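PDB 7DRG: PA0821 from Pseudomonas aeruginosa, which probably acts as the immunity protein (antitoxin) that protects the cell against a putative VRR-NUC domain effector of the type VI secretion system. Local coordinates for residues D104-L109 and K132-A137; L146-P151 and L160-L165; N193-E198 and S307-S312; S256-F261 and K344-E349. All blocks are in the same frame, centred on the assembly; numbering follows the deposited sequence.

Contact 1: residues D104-L109 and K132-A137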
loop_
_atom_site.group_PDB
_atom_site.type_symbol
_atom_site.label_atom_id
_atom_site.label_comp_id
_atom_site.label_asym_id
_atom_site.label_seq_id
_atom_site.Cartn_x
_atom_site.Cartn_y
_atom_site.Cartn_z
ATOM N N ASP B 104 -14.844 34.281 25.067
ATOM C CA ASP B 104 -15.956 34.972 24.435
ATOM C C ASP B 104 -16.002 34.606 22.953
ATOM O O ASP B 104 -15.271 33.723 22.479
ATOM C CB ASP B 104 -15.873 36.487 24.665
ATOM C CG ASP B 104 -14.588 37.115 24.127
ATOM O OD1 ASP B 104 -13.940 36.551 23.220
ATOM O OD2 ASP B 104 -14.219 38.201 24.632
ATOM N N GLU B 105 -16.876 35.295 22.219
ATOM C CA GLU B 105 -17.171 34.897 20.849
ATOM C C GLU B 105 -15.977 35.054 19.918
ATOM O O GLU B 105 -15.947 34.410 18.865
ATOM C CB GLU B 105 -18.359 35.693 20.310
ATOM C CG GLU B 105 -18.137 37.193 20.251
ATOM C CD GLU B 105 -18.739 37.929 21.440
ATOM O OE1 GLU B 105 -18.988 37.291 22.488
ATOM O OE2 GLU B 105 -18.977 39.151 21.317
ATOM N N ASP B 106 -14.992 35.876 20.275
ATOM C CA ASP B 106 -13.825 36.057 19.422
ATOM C C ASP B 106 -12.668 35.127 19.765
ATOM O O ASP B 106 -11.625 35.194 19.106
ATOM C CB ASP B 106 -13.354 37.514 19.472
ATOM C CG ASP B 106 -14.211 38.421 18.619
ATOM O OD1 ASP B 106 -14.649 37.975 17.536
ATOM O OD2 ASP B 106 -14.451 39.574 19.028
ATOM N N ASP B 107 -12.821 34.255 20.757
ATOM C CA ASP B 107 -11.804 33.248 21.014
ATOM C C ASP B 107 -11.998 32.043 20.097
ATOM O O ASP B 107 -13.114 31.737 19.668
ATOM C CB ASP B 107 -11.840 32.805 22.475
ATOM C CG ASP B 107 -11.316 33.869 23.415
ATOM O OD1 ASP B 107 -10.243 34.443 23.129
ATOM O OD2 ASP B 107 -11.978 34.135 24.437
ATOM N N HIS B 108 -10.891 31.377 19.783
ATOM C CA HIS B 108 -10.896 30.172 18.962
ATOM C C HIS B 108 -11.031 28.952 19.865
ATOM O O HIS B 108 -10.282 28.806 20.833
ATOM C CB HIS B 108 -9.609 30.107 18.129
ATOM C CG HIS B 108 -9.303 28.759 17.549
ATOM N ND1 HIS B 108 -10.135 28.118 16.655
ATOM C CD2 HIS B 108 -8.233 27.945 17.713
ATOM C CE1 HIS B 108 -9.599 26.962 16.306
ATOM N NE2 HIS B 108 -8.442 26.833 16.932
ATOM N N LEU B 109 -11.998 28.088 19.568
ATOM C CA LEU B 109 -12.138 26.860 20.340
ATOM C C LEU B 109 -11.091 25.862 19.873
ATOM O O LEU B 109 -11.044 25.522 18.689
ATOM C CB LEU B 109 -13.526 26.254 20.171
ATOM C CG LEU B 109 -14.717 27.146 20.473
ATOM C CD1 LEU B 109 -15.930 26.269 20.642
ATOM C CD2 LEU B 109 -14.437 27.979 21.701
ATOM N N LYS B 132 -14.308 28.087 15.050
ATOM C CA LYS B 132 -13.904 29.362 14.465
ATOM C C LYS B 132 -14.337 30.531 15.343
ATOM O O LYS B 132 -15.374 30.485 16.008
ATOM C CB LYS B 132 -14.500 29.526 13.068
ATOM C CG LYS B 132 -14.224 28.347 12.136
ATOM C CD LYS B 132 -12.731 28.061 12.046
ATOM C CE LYS B 132 -12.014 29.153 11.280
ATOM N NZ LYS B 132 -10.534 28.928 11.232
ATOM N N ARG B 133 -13.535 31.596 15.314
ATOM C CA ARG B 133 -13.868 32.823 16.024
ATOM C C ARG B 133 -15.030 33.537 15.343
ATOM O O ARG B 133 -15.270 33.380 14.143
ATOM C CB ARG B 133 -12.660 33.764 16.069
ATOM C CG ARG B 133 -11.382 33.126 16.549
ATOM C CD ARG B 133 -10.201 34.016 16.201
ATOM N NE ARG B 133 -8.923 33.395 16.522
ATOM C CZ ARG B 133 -8.322 33.503 17.702
ATOM N NH1 ARG B 133 -8.887 34.199 18.677
ATOM N NH2 ARG B 133 -7.154 32.908 17.909
ATOM N N SER B 134 -15.739 34.357 16.128
ATOM C CA SER B 134 -16.866 35.106 15.585
ATOM C C SER B 134 -16.468 35.912 14.352
ATOM O O SER B 134 -17.173 35.894 13.338
ATOM C CB SER B 134 -17.448 36.026 16.663
ATOM O OG SER B 134 -18.391 36.927 16.111
ATOM N N TRP B 135 -15.341 36.639 14.421
ATOM C CA TRP B 135 -14.950 37.469 13.282
ATOM C C TRP B 135 -14.490 36.629 12.105
ATOM O O TRP B 135 -14.681 37.028 10.952
ATOM C CB TRP B 135 -13.857 38.467 13.671
ATOM C CG TRP B 135 -12.558 37.864 14.110
ATOM C CD1 TRP B 135 -12.148 37.672 15.394
ATOM C CD2 TRP B 135 -11.480 37.408 13.274
ATOM N NE1 TRP B 135 -10.896 37.118 15.415
ATOM C CE2 TRP B 135 -10.460 36.945 14.128
ATOM C CE3 TRP B 135 -11.283 37.332 11.889
ATOM C CZ2 TRP B 135 -9.263 36.425 13.650
ATOM C CZ3 TRP B 135 -10.090 36.814 11.411
ATOM C CH2 TRP B 135 -9.092 36.362 12.290
ATOM N N GLN B 136 -13.893 35.465 12.372
ATOM C CA GLN B 136 -13.540 34.550 11.293
ATOM C C GLN B 136 -14.782 34.090 10.548
ATOM O O GLN B 136 -14.804 34.065 9.311
ATOM C CB GLN B 136 -12.771 33.354 11.852
ATOM C CG GLN B 136 -11.308 33.657 12.124
ATOM C CD GLN B 136 -10.582 32.523 12.828
ATOM O OE1 GLN B 136 -11.196 31.691 13.494
ATOM N NE2 GLN B 136 -9.265 32.487 12.680
ATOM N N ALA B 137 -15.832 33.727 11.293
ATOM C CA ALA B 137 -17.089 33.325 10.672
ATOM C C ALA B 137 -17.691 34.463 9.862
ATOM O O ALA B 137 -18.221 34.241 8.768
ATOM C CB ALA B 137 -18.077 32.832 11.734
HETATM O O HOH W 1 -15.111 29.943 18.732
HETATM O O HOH W 2 -8.652 35.945 21.423
#
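Ser134 N donates to Glu105 O over 2.7 Å. Arg133, the residue before Ser134, sends NH1 to the next carbonyl of the loop, Asp106 O, at 2.9 Å, with the oxygen close to the guanidinium plane and the N-H...O angle at 152°. The Arg133 chain is extended from CG to NE, and CG and CD also lie against Asp106 O. His108 CB rests over one face of the guanidinium, 3.7 Å from Arg133 CZ. Glu105 CB and Ser134 CB meet at 3.8 Å. Asp106 OD1 lies at the edge of the Trp135 ring, 3.3 Å from CD1, and takes a weak bond from Trp135 N. The Trp135 side chain crosses that of Asp106 at about a right angle. Residues 104-107 form a type I beta turn, and Arg133 is the N-cap of helix 134-139. The turn leads into strand 109-114, and the helix follows strand 126-131, which pairs antiparallel with strand 109-114. The contact lies just beyond the ends of these two paired strands, where a turn meets a helix start. Asp104 shapes the turn from within: its OD1 accepts from Asp106 N in an Asx turn, and its N donates to Asp107 OD2. Gln136 OE1 accepts from Arg133 N at 3.0 Å, which ties down the start of the helix. A water lies 2.8 Å from both Asp107 O and Lys132 O. A second water donates to Asp107 OD1 and is held weakly by Arg133 NH1. Further out, His108 ND1 is hydrogen-bonded to Gly131 O, and its ring meets Tyr130 edge-to-face.

Contact 2: residues L146-P151 and L160-L165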
loop_
_atom_site.group_PDB
_atom_site.type_symbol
_atom_site.label_atom_id
_atom_site.label_comp_id
_atom_site.label_asym_id
_atom_site.label_seq_id
_atom_site.Cartn_x
_atom_site.Cartn_y
_atom_site.Cartn_z
ATOM N N LEU B 146 -16.222 19.048 14.910
ATOM C CA LEU B 146 -16.102 18.155 16.055
ATOM C C LEU B 146 -15.756 16.772 15.532
ATOM O O LEU B 146 -16.471 16.241 14.678
ATOM C CB LEU B 146 -17.404 18.084 16.861
ATOM C CG LEU B 146 -17.452 17.005 17.946
ATOM C CD1 LEU B 146 -16.378 17.228 19.005
ATOM C CD2 LEU B 146 -18.821 16.963 18.610
ATOM N N GLU B 147 -14.679 16.188 16.049
ATOM C CA GLU B 147 -14.312 14.813 15.729
ATOM C C GLU B 147 -14.185 14.028 17.019
ATOM O O GLU B 147 -13.662 14.535 18.014
ATOM C CB GLU B 147 -12.984 14.719 14.969
ATOM C CG GLU B 147 -12.994 15.279 13.579
ATOM C CD GLU B 147 -11.866 14.701 12.746
ATOM O OE1 GLU B 147 -12.165 13.956 11.798
ATOM O OE2 GLU B 147 -10.679 14.972 13.055
ATOM N N PHE B 148 -14.650 12.785 17.004
ATOM C CA PHE B 148 -14.562 11.975 18.205
ATOM C C PHE B 148 -14.476 10.518 17.798
ATOM O O PHE B 148 -14.885 10.137 16.700
ATOM C CB PHE B 148 -15.754 12.226 19.142
ATOM C CG PHE B 148 -17.048 11.685 18.627
ATOM C CD1 PHE B 148 -17.726 12.329 17.612
ATOM C CD2 PHE B 148 -17.576 10.513 19.147
ATOM C CE1 PHE B 148 -18.929 11.816 17.127
ATOM C CE2 PHE B 148 -18.774 9.991 18.668
ATOM C CZ PHE B 148 -19.447 10.652 17.653
ATOM N N SER B 149 -13.911 9.698 18.678
ATOM C CA SER B 149 -13.710 8.315 18.290
ATOM C C SER B 149 -13.701 7.406 19.505
ATOM O O SER B 149 -13.408 7.829 20.625
ATOM C CB SER B 149 -12.399 8.142 17.511
ATOM O OG SER B 149 -11.280 8.274 18.377
ATOM N N VAL B 150 -13.999 6.136 19.246
ATOM C CA VAL B 150 -13.871 5.067 20.235
ATOM C C VAL B 150 -13.076 3.926 19.612
ATOM O O VAL B 150 -12.972 3.820 18.379
ATOM C CB VAL B 150 -15.254 4.563 20.711
ATOM C CG1 VAL B 150 -16.104 5.710 21.279
ATOM C CG2 VAL B 150 -15.982 3.833 19.567
ATOM N N PRO B 151 -12.525 3.035 20.440
ATOM C CA PRO B 151 -11.794 1.880 19.907
ATOM C C PRO B 151 -12.717 0.897 19.209
ATOM O O PRO B 151 -13.910 0.807 19.502
ATOM C CB PRO B 151 -11.170 1.240 21.155
ATOM C CG PRO B 151 -11.229 2.291 22.213
ATOM C CD PRO B 151 -12.404 3.143 21.903
ATOM N N LEU B 160 -24.082 -0.113 20.128
ATOM C CA LEU B 160 -24.984 1.020 19.974
ATOM C C LEU B 160 -24.443 2.311 20.577
ATOM O O LEU B 160 -25.057 3.365 20.383
ATOM C CB LEU B 160 -26.354 0.707 20.595
ATOM C CG LEU B 160 -27.044 -0.525 20.008
ATOM C CD1 LEU B 160 -28.428 -0.662 20.607
ATOM C CD2 LEU B 160 -27.124 -0.439 18.489
ATOM N N ASP B 161 -23.309 2.268 21.279
ATOM C CA ASP B 161 -22.880 3.441 22.044
ATOM C C ASP B 161 -22.374 4.564 21.139
ATOM O O ASP B 161 -22.814 5.713 21.263
ATOM C CB ASP B 161 -21.802 3.054 23.056
ATOM C CG ASP B 161 -22.367 2.374 24.286
ATOM O OD1 ASP B 161 -23.572 2.025 24.288
ATOM O OD2 ASP B 161 -21.604 2.201 25.261
ATOM N N PHE B 162 -21.421 4.263 20.249
ATOM C CA PHE B 162 -20.926 5.297 19.345
ATOM C C PHE B 162 -22.050 5.827 18.467
ATOM O O PHE B 162 -22.180 7.041 18.265
ATOM C CB PHE B 162 -19.780 4.749 18.491
ATOM C CG PHE B 162 -19.297 5.706 17.443
ATOM C CD1 PHE B 162 -19.945 5.804 16.222
ATOM C CD2 PHE B 162 -18.202 6.526 17.681
ATOM C CE1 PHE B 162 -19.528 6.693 15.263
ATOM C CE2 PHE B 162 -17.767 7.416 16.713
ATOM C CZ PHE B 162 -18.430 7.505 15.509
ATOM N N LEU B 163 -22.874 4.923 17.930
ATOM C CA LEU B 163 -23.991 5.342 17.099
ATOM C C LEU B 163 -24.902 6.315 17.847
ATOM O O LEU B 163 -25.296 7.350 17.297
ATOM C CB LEU B 163 -24.758 4.097 16.648
ATOM C CG LEU B 163 -26.074 4.287 15.909
ATOM C CD1 LEU B 163 -25.856 5.084 14.644
ATOM C CD2 LEU B 163 -26.673 2.911 15.604
ATOM N N GLN B 164 -25.221 6.013 19.110
ATOM C CA GLN B 164 -26.041 6.917 19.908
ATOM C C GLN B 164 -25.375 8.280 20.073
ATOM O O GLN B 164 -26.043 9.318 20.000
ATOM C CB GLN B 164 -26.323 6.294 21.277
ATOM C CG GLN B 164 -27.325 7.077 22.103
ATOM C CD GLN B 164 -28.738 6.957 21.560
ATOM O OE1 GLN B 164 -29.322 5.868 21.553
ATOM N NE2 GLN B 164 -29.288 8.068 21.082
ATOM N N LEU B 165 -24.060 8.298 20.294
ATOM C CA LEU B 165 -23.350 9.572 20.400
ATOM C C LEU B 165 -23.461 10.366 19.107
ATOM O O LEU B 165 -23.720 11.574 19.128
ATOM C CB LEU B 165 -21.875 9.345 20.750
ATOM C CG LEU B 165 -21.515 8.736 22.100
ATOM C CD1 LEU B 165 -19.998 8.573 22.189
ATOM C CD2 LEU B 165 -22.043 9.590 23.251
#
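The rings of Phe148 and Phe162 lie nearly parallel, with planes 21° apart, but they are slid so far that they barely overlap. Their centroids are 4.9 Å apart. The closest touch is Phe148 CE2 to Phe162 CE2, at 3.4 Å; Phe162 CD2 and Phe148 CZ lie close by. At the edge of the Phe162 ring, near its plane, lie Phe148 O and Ser149 CA, so this ring also borders the strand backbone. Val150 CG2 comes to Phe162 CD2 at 4.0 Å, obliquely to the ring. Leu165 CB approaches the Phe148 ring obliquely too, 3.8 Å from CE2. With CG anti to the backbone N (chi1 175°), Phe162 turns its ring toward the strand.

Phe148 and Val150 are alternate residues of strand 144-151 and both point to the helix. Phe162 and Leu165, one turn apart on helix 161-173, point back. The two short segments run nearly antiparallel, at 169°, with their axes 9.6 Å apart. This is a helix lying on one face of a sheet, reached from the strand through the short helix 152-157. Phe166 and Phe169 of the same helix extend the apolar layer along Phe148.

Ser149 points away from the helix, and its OG is hydrogen-bonded to Ala124 O and Asn185 ND2. The backbone of the strand is bonded to strands 34-46 and 126-131. No hydrogen bond joins the two segments. Cohesion across this buried contact therefore comes from the fit of hydrocarbon surfaces, while the strand's backbone bonds run to its neighbouring strands.

Contact 3: residues N193-E198 and S307-S312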
loop_
_atom_site.group_PDB
_atom_site.type_symbol
_atom_site.label_atom_id
_atom_site.label_comp_id
_atom_site.label_asym_id
_atom_site.label_seq_id
_atom_site.Cartn_x
_atom_site.Cartn_y
_atom_site.Cartn_z
ATOM N N ASN B 193 4.919 12.771 10.066
ATOM C CA ASN B 193 5.625 11.504 9.893
ATOM C C ASN B 193 4.688 10.376 9.503
ATOM O O ASN B 193 5.134 9.368 8.940
ATOM C CB ASN B 193 6.327 11.077 11.185
ATOM C CG ASN B 193 7.419 12.027 11.612
ATOM O OD1 ASN B 193 7.930 12.810 10.813
ATOM N ND2 ASN B 193 7.801 11.945 12.883
ATOM N N ASP B 194 3.401 10.513 9.809
ATOM C CA ASP B 194 2.506 9.380 9.809
ATOM C C ASP B 194 1.414 9.447 8.757
ATOM O O ASP B 194 0.761 8.427 8.519
ATOM C CB ASP B 194 1.909 9.221 11.213
ATOM C CG ASP B 194 2.991 8.963 12.248
ATOM O OD1 ASP B 194 3.693 7.937 12.129
ATOM O OD2 ASP B 194 3.193 9.810 13.139
ATOM N N GLU B 195 1.217 10.591 8.104
ATOM C CA GLU B 195 0.356 10.626 6.926
ATOM C C GLU B 195 0.716 9.568 5.888
ATOM O O GLU B 195 -0.210 9.014 5.271
ATOM C CB GLU B 195 0.385 12.019 6.282
ATOM C CG GLU B 195 -0.271 13.106 7.127
ATOM C CD GLU B 195 -0.335 14.446 6.418
ATOM O OE1 GLU B 195 0.464 14.667 5.482
ATOM O OE2 GLU B 195 -1.190 15.280 6.794
ATOM N N PRO B 196 1.989 9.237 5.638
ATOM C CA PRO B 196 2.259 8.162 4.671
ATOM C C PRO B 196 1.649 6.829 5.060
ATOM O O PRO B 196 1.238 6.066 4.174
ATOM C CB PRO B 196 3.793 8.101 4.639
ATOM C CG PRO B 196 4.224 9.461 5.016
ATOM C CD PRO B 196 3.231 9.930 6.035
ATOM N N SER B 197 1.595 6.517 6.360
ATOM C CA SER B 197 0.919 5.298 6.799
ATOM C C SER B 197 -0.557 5.334 6.434
ATOM O O SER B 197 -1.114 4.335 5.966
ATOM C CB SER B 197 1.090 5.112 8.306
ATOM O OG SER B 197 2.460 5.084 8.676
ATOM N N GLU B 198 -1.204 6.483 6.645
ATOM C CA GLU B 198 -2.604 6.634 6.266
ATOM C C GLU B 198 -2.791 6.502 4.754
ATOM O O GLU B 198 -3.742 5.865 4.289
ATOM C CB GLU B 198 -3.118 7.982 6.775
ATOM C CG GLU B 198 -4.569 8.261 6.453
ATOM C CD GLU B 198 -5.032 9.586 7.029
ATOM O OE1 GLU B 198 -4.402 10.624 6.745
ATOM O OE2 GLU B 198 -6.025 9.587 7.783
ATOM N N SER B 307 -5.600 18.856 -1.557
ATOM C CA SER B 307 -4.781 17.767 -1.046
ATOM C C SER B 307 -5.269 17.321 0.330
ATOM O O SER B 307 -5.719 18.132 1.147
ATOM C CB SER B 307 -3.319 18.196 -0.990
ATOM O OG SER B 307 -2.849 18.435 -2.307
ATOM N N LEU B 308 -5.212 16.011 0.563
ATOM C CA LEU B 308 -5.546 15.442 1.861
ATOM C C LEU B 308 -4.369 15.465 2.821
ATOM O O LEU B 308 -4.573 15.495 4.041
ATOM C CB LEU B 308 -6.033 14.001 1.689
ATOM C CG LEU B 308 -7.439 13.888 1.095
ATOM C CD1 LEU B 308 -7.663 12.515 0.497
ATOM C CD2 LEU B 308 -8.476 14.192 2.173
ATOM N N HIS B 309 -3.148 15.459 2.289
ATOM C CA HIS B 309 -1.918 15.350 3.057
ATOM C C HIS B 309 -0.981 16.500 2.706
ATOM O O HIS B 309 -1.187 17.223 1.729
ATOM C CB HIS B 309 -1.218 14.010 2.771
ATOM C CG HIS B 309 -1.918 12.830 3.368
ATOM N ND1 HIS B 309 -1.808 11.556 2.853
ATOM C CD2 HIS B 309 -2.738 12.736 4.441
ATOM C CE1 HIS B 309 -2.529 10.726 3.589
ATOM N NE2 HIS B 309 -3.097 11.417 4.562
ATOM N N GLY B 310 0.064 16.660 3.510
ATOM C CA GLY B 310 1.146 17.562 3.171
ATOM C C GLY B 310 2.002 17.016 2.038
ATOM O O GLY B 310 1.806 15.909 1.534
ATOM N N GLY B 311 2.979 17.823 1.633
ATOM C CA GLY B 311 3.860 17.423 0.549
ATOM C C GLY B 311 4.856 16.356 0.969
ATOM O O GLY B 311 5.213 16.221 2.139
ATOM N N SER B 312 5.312 15.582 -0.015
ATOM C CA SER B 312 6.292 14.535 0.234
ATOM C C SER B 312 7.686 15.129 0.386
ATOM O O SER B 312 8.099 15.995 -0.391
ATOM C CB SER B 312 6.280 13.515 -0.902
ATOM O OG SER B 312 7.199 12.468 -0.650
HETATM O O HOH W 3 -3.990 15.164 6.762
#
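Two hydrogen bonds from the loop end on glutamates of helix 191-204. His309 NE2 donates to Glu198 OE1 over 2.7 Å, with the carboxylate oxygen close to the imidazole plane and an N-H...O angle of 164°. The oxygen is met on its anti side. With CG anti to the backbone N (chi1 -180°) and the chain extended, Glu198 reaches the imidazole edge. The other ring nitrogen, His309 ND1, is hydrogen-bonded to Leu319 N, which helps fix the rotation of the ring. Gly310 N donates to Glu195 OE1 over 2.8 Å, here on the syn side. That oxygen also forms a salt bridge with Arg318.

The CH-pi contact comes from Glu195, whose CB lies over the centre of the His309 ring, 3.8 Å from its centroid. The two side chains slide past each other in opposite directions. Glu195 and Glu198 are three residues apart, so both face the loop from one side of the helix. The contact joins this helix to the loop between helices 288-297 and 321-328, more than a hundred residues further along the chain. Glu195 and Glu198 also touch Leu186 of strand 182-186.

One water bridges the segments, donating to Glu195 OE2 and to Leu308 O, each at 2.8 Å.

Contact 4: residues S256-F261 and K344-E349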
loop_
_atom_site.group_PDB
_atom_site.type_symbol
_atom_site.label_atom_id
_atom_site.label_comp_id
_atom_site.label_asym_id
_atom_site.label_seq_id
_atom_site.Cartn_x
_atom_site.Cartn_y
_atom_site.Cartn_z
ATOM N N SER B 256 -34.117 -0.979 2.993
ATOM C CA SER B 256 -34.264 -0.825 4.439
ATOM C C SER B 256 -33.813 -2.060 5.205
ATOM O O SER B 256 -33.695 -1.995 6.435
ATOM C CB SER B 256 -35.712 -0.484 4.800
ATOM O OG SER B 256 -36.601 -1.475 4.318
ATOM N N SER B 257 -33.543 -3.169 4.512
ATOM C CA SER B 257 -32.940 -4.327 5.162
ATOM C C SER B 257 -31.528 -4.022 5.640
ATOM O O SER B 257 -31.039 -4.651 6.587
ATOM C CB SER B 257 -32.925 -5.523 4.205
ATOM O OG SER B 257 -32.226 -5.240 3.004
ATOM N N HIS B 258 -30.855 -3.067 4.998
ATOM C CA HIS B 258 -29.454 -2.803 5.281
ATOM C C HIS B 258 -29.142 -1.341 5.541
ATOM O O HIS B 258 -28.052 -1.052 6.043
ATOM C CB HIS B 258 -28.571 -3.298 4.129
ATOM C CG HIS B 258 -28.449 -4.788 4.057
ATOM N ND1 HIS B 258 -29.468 -5.595 3.600
ATOM C CD2 HIS B 258 -27.424 -5.619 4.367
ATOM C CE1 HIS B 258 -29.081 -6.857 3.638
ATOM N NE2 HIS B 258 -27.845 -6.900 4.102
ATOM N N PHE B 259 -30.050 -0.420 5.231
ATOM C CA PHE B 259 -29.845 1.004 5.458
ATOM C C PHE B 259 -30.891 1.510 6.434
ATOM O O PHE B 259 -32.081 1.195 6.301
ATOM C CB PHE B 259 -29.911 1.790 4.146
ATOM C CG PHE B 259 -28.815 1.437 3.181
ATOM C CD1 PHE B 259 -28.937 0.346 2.335
ATOM C CD2 PHE B 259 -27.650 2.189 3.127
ATOM C CE1 PHE B 259 -27.926 0.012 1.452
ATOM C CE2 PHE B 259 -26.633 1.862 2.248
ATOM C CZ PHE B 259 -26.767 0.772 1.409
ATOM N N ALA B 260 -30.440 2.273 7.424
ATOM C CA ALA B 260 -31.317 2.906 8.394
ATOM C C ALA B 260 -31.192 4.416 8.271
ATOM O O ALA B 260 -30.145 4.942 7.878
ATOM C CB ALA B 260 -30.986 2.471 9.828
ATOM N N PHE B 261 -32.273 5.110 8.611
ATOM C CA PHE B 261 -32.338 6.559 8.509
ATOM C C PHE B 261 -32.751 7.132 9.851
ATOM O O PHE B 261 -33.747 6.701 10.441
ATOM C CB PHE B 261 -33.311 6.991 7.408
ATOM C CG PHE B 261 -32.952 6.445 6.063
ATOM C CD1 PHE B 261 -33.319 5.160 5.705
ATOM C CD2 PHE B 261 -32.211 7.201 5.169
ATOM C CE1 PHE B 261 -32.966 4.645 4.472
ATOM C CE2 PHE B 261 -31.864 6.695 3.934
ATOM C CZ PHE B 261 -32.240 5.414 3.585
ATOM N N LYS B 344 -25.323 -8.694 -4.036
ATOM C CA LYS B 344 -24.250 -8.987 -3.094
ATOM C C LYS B 344 -24.625 -8.538 -1.686
ATOM O O LYS B 344 -24.337 -9.235 -0.704
ATOM C CB LYS B 344 -22.955 -8.315 -3.557
ATOM C CG LYS B 344 -21.711 -8.869 -2.888
ATOM C CD LYS B 344 -20.537 -8.994 -3.854
ATOM C CE LYS B 344 -19.959 -7.642 -4.222
ATOM N NZ LYS B 344 -18.476 -7.707 -4.353
ATOM N N LEU B 345 -25.279 -7.378 -1.576
ATOM C CA LEU B 345 -25.780 -6.902 -0.292
ATOM C C LEU B 345 -26.653 -7.952 0.390
ATOM O O LEU B 345 -26.415 -8.326 1.542
ATOM C CB LEU B 345 -26.565 -5.603 -0.502
ATOM C CG LEU B 345 -27.102 -4.839 0.710
ATOM C CD1 LEU B 345 -25.996 -4.030 1.368
ATOM C CD2 LEU B 345 -28.267 -3.936 0.321
ATOM N N LEU B 346 -27.667 -8.450 -0.316
ATOM C CA LEU B 346 -28.647 -9.317 0.330
ATOM C C LEU B 346 -28.090 -10.705 0.630
ATOM O O LEU B 346 -28.508 -11.335 1.608
ATOM C CB LEU B 346 -29.900 -9.435 -0.539
ATOM C CG LEU B 346 -30.577 -8.119 -0.916
ATOM C CD1 LEU B 346 -31.927 -8.393 -1.549
ATOM C CD2 LEU B 346 -30.728 -7.218 0.302
ATOM N N SER B 347 -27.161 -11.200 -0.182
ATOM C CA SER B 347 -26.690 -12.566 0.006
ATOM C C SER B 347 -25.542 -12.674 0.999
ATOM O O SER B 347 -25.421 -13.697 1.682
ATOM C CB SER B 347 -26.259 -13.170 -1.335
ATOM O OG SER B 347 -25.129 -12.503 -1.865
ATOM N N ALA B 348 -24.702 -11.646 1.111
ATOM C CA ALA B 348 -23.464 -11.758 1.864
ATOM C C ALA B 348 -23.402 -10.869 3.094
ATOM O O ALA B 348 -22.528 -11.083 3.941
ATOM C CB ALA B 348 -22.265 -11.434 0.960
ATOM N N GLU B 349 -24.297 -9.889 3.224
ATOM C CA GLU B 349 -24.107 -8.936 4.305
ATOM C C GLU B 349 -25.185 -9.073 5.369
ATOM O O GLU B 349 -26.361 -9.274 5.042
ATOM C CB GLU B 349 -24.100 -7.498 3.773
ATOM C CG GLU B 349 -23.039 -7.245 2.709
ATOM C CD GLU B 349 -21.643 -7.677 3.142
ATOM O OE1 GLU B 349 -21.326 -7.588 4.349
ATOM O OE2 GLU B 349 -20.865 -8.124 2.273
#
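His258 NE2 donates to Glu349 O over 3.0 Å, with an N-H...O angle of 164°. The oxygen lies close to the imidazole plane, but the nitrogen stands well above the plane of the carbonyl, 62° out of it. Leu345 O is also near NE2, at 3.3 Å, yet the angle is too poor for a hydrogen bond. It accepts from Glu349 N instead, within the last turn of the helix. At the other ring nitrogen, His258 ND1 and Ser257 OG share a hydrogen bond of 2.8 Å. Both ring nitrogens are thus engaged, which fixes the rotation of the ring.

Leu345 covers one face of the imidazole. Its CG lies over the centre, 3.7 Å from the centroid, in a CH-pi contact. Leu345 CG is anti to its backbone N (chi1 -175°). Leu345 CD1 lies nearer His258 CD2 and Leu345 CD2 nearer His258 ND1, and both methyls are also close to His258 CB. Leu346 CD2 touches both Ser257 OG and His258 CE1, each at 3.7 Å. Phe259 CE1 meets Leu345 CD2 at 4.1 Å. Glu349 CB packs near NE2, while its carboxylate turns off to bond Tyr277 OH.

Phe259 and Leu345 both also touch Leu292 of helix 288-297. Here a histidine just before strand 259-264 binds the carbonyl of the first residue beyond helix 338-348, joining a strand start to a helix C-terminal end.

The four contacts are spread widely through one chain, and no two of them touch. Contact 1 closes before contact 2 opens, and helix 134-139 of contact 1 leads on to strand 144-151 of contact 2. Their centres are about 26 Å apart. Contacts 3 and 4 cross along the chain: 256-261 lies between 193-198 and 307-312, and 344-349 follows. Their centres lie about 34 Å apart. Contacts 1 and 4 are the most distant pair, about 43 Å between centres, on opposite sides of the chain's centre. Contact 2 is the most central. In this probable antitoxin, contacts 2 and 4 reach the same antiparallel strands, while contact 3 joins a helix to a loop and contact 1 a turn to a helix start.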